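Side-chain contacts in 5-carboxyvanillate decarboxylase (Sphingomonas paucimobilis, PDB 4L6D), which probably removes a carboxyl group from 5-carboxyvanillate as a manganese-binding member of the amidohydrolase superfamily: residues P47-I50 and G51-S54; A313-E317 and D318-M322. All blocks are in the same frame, centred on the assembly; numbering follows the deposited sequence.

Contact 1. Residues P47-I50 and G51-S54; sequences PAMI and GRLS
Met49 and Leu53 meet on one side of the short helix 49-54, which stands beside the metal-centre end of the amidohydrolase barrel. They sit one turn apart. Leu53 can be followed outward. Its CB lies 3.4 Å from Met49 O, the carbonyl that accepts the Leu53 N-H. Its CG stays over the same oxygen. Its CD1 then reaches Met49 CG at 3.6 Å, and the two side chains cross at a slant. Met49 has CG turned away from its backbone N (chi1 -170°), and its chain then bends twice, which leaves SD near Leu53 CG. Tyr300, a residue of the vanillate pocket, packs on both side chains. Arg52 leaves another side of the helix. Its CG passes 3.3 Å from Ala48 O, and its guanidinium binds Glu59 by a salt bridge and Pro299 O by a hydrogen bond. A water accepts from Gly51 N and donates to Pro47 O, just ahead of the helical bonds. At the far end Ile50 O is gripped twice by one residue. Ser54 N is 2.9 Å from Ile50 O and Ser54 OG is 2.8 Å from it, and the two donors reach that oxygen from opposite faces of the carbonyl plane.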
loop_
_atom_site.group_PDB
_atom_site.type_symbol
_atom_site.label_atom_id
_atom_site.label_comp_id
_atom_site.label_asym_id
_atom_site.label_seq_id
_atom_site.Cartn_x
_atom_site.Cartn_y
_atom_site.Cartn_z
ATOM N N PRO A 47 15.911 -8.925 -23.533
ATOM C CA PRO A 47 15.729 -9.782 -24.711
ATOM C C PRO A 47 15.582 -11.283 -24.418
ATOM O O PRO A 47 15.088 -12.011 -25.277
ATOM C CB PRO A 47 17.001 -9.528 -25.524
ATOM C CG PRO A 47 18.023 -9.172 -24.496
ATOM C CD PRO A 47 17.286 -8.396 -23.446
ATOM N N ALA A 48 15.992 -11.738 -23.240
ATOM C CA ALA A 48 15.912 -13.166 -22.916
ATOM C C ALA A 48 14.536 -13.571 -22.410
ATOM O O ALA A 48 14.203 -14.760 -22.348
ATOM C CB ALA A 48 16.969 -13.532 -21.880
ATOM N N MET A 49 13.731 -12.585 -22.034
ATOM C CA MET A 49 12.511 -12.891 -21.298
ATOM C C MET A 49 11.448 -13.670 -22.082
ATOM O O MET A 49 10.814 -14.562 -21.526
ATOM C CB MET A 49 11.932 -11.622 -20.672
ATOM C CG MET A 49 10.807 -11.886 -19.691
ATOM S SD MET A 49 11.292 -12.910 -18.280
ATOM C CE MET A 49 12.118 -11.722 -17.228
ATOM N N ILE A 50 11.226 -13.344 -23.353
ATOM C CA ILE A 50 10.250 -14.111 -24.138
ATOM C C ILE A 50 10.575 -15.604 -24.132
ATOM O O ILE A 50 9.695 -16.435 -23.919
ATOM C CB ILE A 50 10.117 -13.594 -25.584
ATOM C CG1 ILE A 50 9.356 -12.268 -25.591
ATOM C CG2 ILE A 50 9.409 -14.626 -26.473
ATOM C CD1 ILE A 50 9.401 -11.542 -26.899
ATOM N N GLY A 51 11.842 -15.937 -24.341
ATOM C CA GLY A 51 12.257 -17.329 -24.345
ATOM C C GLY A 51 12.017 -18.007 -23.006
ATOM O O GLY A 51 11.534 -19.143 -22.959
ATOM N N ARG A 52 12.345 -17.318 -21.917
ATOM C CA ARG A 52 12.179 -17.893 -20.587
ATOM C C ARG A 52 10.712 -18.069 -20.196
ATOM O O ARG A 52 10.350 -19.053 -19.549
ATOM C CB ARG A 52 12.972 -17.080 -19.560
ATOM C CG ARG A 52 14.455 -16.998 -19.963
ATOM C CD ARG A 52 15.348 -16.421 -18.893
ATOM N NE ARG A 52 15.282 -17.223 -17.683
ATOM C CZ ARG A 52 14.799 -16.770 -16.537
ATOM N NH1 ARG A 52 14.375 -15.516 -16.457
ATOM N NH2 ARG A 52 14.748 -17.561 -15.475
ATOM N N LEU A 53 9.874 -17.126 -20.610
ATOM C CA LEU A 53 8.434 -17.232 -20.396
ATOM C C LEU A 53 7.828 -18.365 -21.218
ATOM O O LEU A 53 6.927 -19.079 -20.751
ATOM C CB LEU A 53 7.761 -15.918 -20.801
ATOM C CG LEU A 53 7.960 -14.749 -19.831
ATOM C CD1 LEU A 53 7.624 -13.427 -20.519
ATOM C CD2 LEU A 53 7.068 -14.931 -18.610
ATOM N N SER A 54 8.314 -18.525 -22.445
ATOM C CA SER A 54 7.746 -19.512 -23.364
ATOM C C SER A 54 8.142 -20.916 -22.943
ATOM O O SER A 54 7.397 -21.869 -23.157
ATOM C CB SER A 54 8.233 -19.269 -24.796
ATOM O OG SER A 54 7.847 -17.984 -25.260
HETATM O O HOH W 1 13.820 -14.320 -25.638
#

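Contact 2. Residues A313-E317 and D318-M322; sequences APIPE and DVKAM
The contact is the N-terminal turn of helix 317-331, with Pro316 at the N-cap position and Glu317 and Lys320 paired across the turn. Lys320 NZ donates to Glu317 OE2 at 2.8 Å, on the syn lone pair of that oxygen, and the pair is a salt bridge. The two side chains run side by side in the same direction. Glu317 is bent at chi2 (-59°), which turns OE2 toward Lys320 NZ. Lys320 is extended up to CD and bends at chi3 (-74°). The ammonium has further partners. It binds Arg311 O at the end of the preceding helix, and it donates to a water at 2.8 Å from NZ that in turn binds Ala313 O. The charge thus ties the helix start to the loop before it. Ile315 crosses the base of the lysine, with CD1 3.7 Å from Lys320 CA. The same CD1 also touches Val319 CG1 at 4.1 Å. Asp318 OD1 rests 3.6 Å from Pro316 CB and takes a weak bond from Val319 N. The backbone closes the turn with Lys320 N to Pro316 O and Ala321 N to Glu317 O, both 2.9 Å. The i to i+3 Glu-Lys pair is a common helix salt bridge, and acidic residues in the first turn, as Glu317 and Asp318 here, are typical of a helix N-terminus.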
loop_
_atom_site.group_PDB
_atom_site.type_symbol
_atom_site.label_atom_id
_atom_site.label_comp_id
_atom_site.label_asym_id
_atom_site.label_seq_id
_atom_site.Cartn_x
_atom_site.Cartn_y
_atom_site.Cartn_z
ATOM N N ALA A 313 11.328 -22.024 6.650
ATOM C CA ALA A 313 10.413 -21.160 7.403
ATOM C C ALA A 313 10.241 -21.661 8.845
ATOM O O ALA A 313 10.076 -22.868 9.077
ATOM C CB ALA A 313 9.084 -21.065 6.711
ATOM N N PRO A 314 10.278 -20.736 9.817
ATOM C CA PRO A 314 10.191 -21.106 11.234
ATOM C C PRO A 314 8.738 -21.298 11.664
ATOM O O PRO A 314 8.185 -20.536 12.465
ATOM C CB PRO A 314 10.840 -19.915 11.940
ATOM C CG PRO A 314 10.565 -18.768 11.045
ATOM C CD PRO A 314 10.629 -19.316 9.639
ATOM N N ILE A 315 8.135 -22.334 11.093
ATOM C CA ILE A 315 6.754 -22.710 11.345
ATOM C C ILE A 315 6.731 -24.234 11.437
ATOM O O ILE A 315 7.635 -24.902 10.932
ATOM C CB ILE A 315 5.820 -22.214 10.210
ATOM C CG1 ILE A 315 6.283 -22.778 8.861
ATOM C CG2 ILE A 315 5.780 -20.693 10.198
ATOM C CD1 ILE A 315 5.495 -22.276 7.658
ATOM N N PRO A 316 5.712 -24.800 12.102
ATOM C CA PRO A 316 5.648 -26.256 12.251
ATOM C C PRO A 316 5.534 -26.943 10.896
ATOM O O PRO A 316 5.073 -26.316 9.940
ATOM C CB PRO A 316 4.368 -26.464 13.077
ATOM C CG PRO A 316 4.199 -25.184 13.822
ATOM C CD PRO A 316 4.663 -24.114 12.877
ATOM N N GLU A 317 5.945 -28.201 10.816
ATOM C CA GLU A 317 5.947 -28.930 9.547
ATOM C C GLU A 317 4.560 -29.052 8.925
ATOM O O GLU A 317 4.417 -28.989 7.698
ATOM C CB GLU A 317 6.567 -30.315 9.724
ATOM C CG GLU A 317 8.082 -30.285 9.878
ATOM C CD GLU A 317 8.773 -29.645 8.682
ATOM O OE1 GLU A 317 8.811 -30.274 7.607
ATOM O OE2 GLU A 317 9.282 -28.517 8.817
ATOM N N ASP A 318 3.530 -29.227 9.750
ATOM C CA ASP A 318 2.202 -29.341 9.151
ATOM C C ASP A 318 1.724 -28.033 8.515
ATOM O O ASP A 318 1.154 -28.043 7.428
ATOM C CB ASP A 318 1.150 -29.988 10.073
ATOM C CG ASP A 318 0.983 -29.285 11.415
ATOM O OD1 ASP A 318 1.542 -28.190 11.646
ATOM O OD2 ASP A 318 0.236 -29.862 12.250
ATOM N N VAL A 319 1.992 -26.906 9.166
ATOM C CA VAL A 319 1.643 -25.608 8.598
ATOM C C VAL A 319 2.502 -25.355 7.356
ATOM O O VAL A 319 2.024 -24.819 6.355
ATOM C CB VAL A 319 1.833 -24.474 9.630
ATOM C CG1 VAL A 319 1.657 -23.125 8.982
ATOM C CG2 VAL A 319 0.822 -24.629 10.765
ATOM N N LYS A 320 3.764 -25.777 7.407
ATOM C CA LYS A 320 4.657 -25.590 6.267
ATOM C C LYS A 320 4.133 -26.364 5.061
ATOM O O LYS A 320 4.178 -25.858 3.937
ATOM C CB LYS A 320 6.078 -26.056 6.614
ATOM C CG LYS A 320 7.092 -25.719 5.531
ATOM C CD LYS A 320 8.427 -26.386 5.788
ATOM C CE LYS A 320 9.166 -25.711 6.926
ATOM N NZ LYS A 320 10.408 -26.492 7.263
ATOM N N ALA A 321 3.619 -27.571 5.283
ATOM C CA ALA A 321 3.067 -28.365 4.179
ATOM C C ALA A 321 1.843 -27.675 3.573
ATOM O O ALA A 321 1.643 -27.714 2.357
ATOM C CB ALA A 321 2.708 -29.759 4.641
ATOM N N MET A 322 1.025 -27.050 4.420
ATOM C CA MET A 322 -0.145 -26.317 3.932
ATOM C C MET A 322 0.294 -25.171 3.031
ATOM O O MET A 322 -0.193 -25.030 1.903
ATOM C CB MET A 322 -0.992 -25.778 5.093
ATOM C CG MET A 322 -1.566 -26.862 6.001
ATOM S SD MET A 322 -2.142 -26.248 7.600
ATOM C CE MET A 322 -3.552 -25.293 7.061
HETATM O O HOH W 2 11.864 -24.961 9.122
#

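Overall arrangement
Both contacts are local and lie in one amidohydrolase barrel chain: contact 1 spans a short helix, contact 2 the start of a long one. Their centres are about 33 Å apart and their nearest atoms about 23 Å, so they do not touch. Contact 1 stands beside the active site. The side chain of Met49 is about 6 Å from a bound vanillate, and that of Leu53 is about 8 Å from a manganese ion and about 8 Å from the side chain of its ligand Asp297. Contact 2 lies away from the annotated sites. There Lys320 ties the start of helix 317-331 to the end of helix 303-311, whereas Arg52 of contact 1 ties its helix to helix 59-67 through Glu59 and to the loop of Pro299.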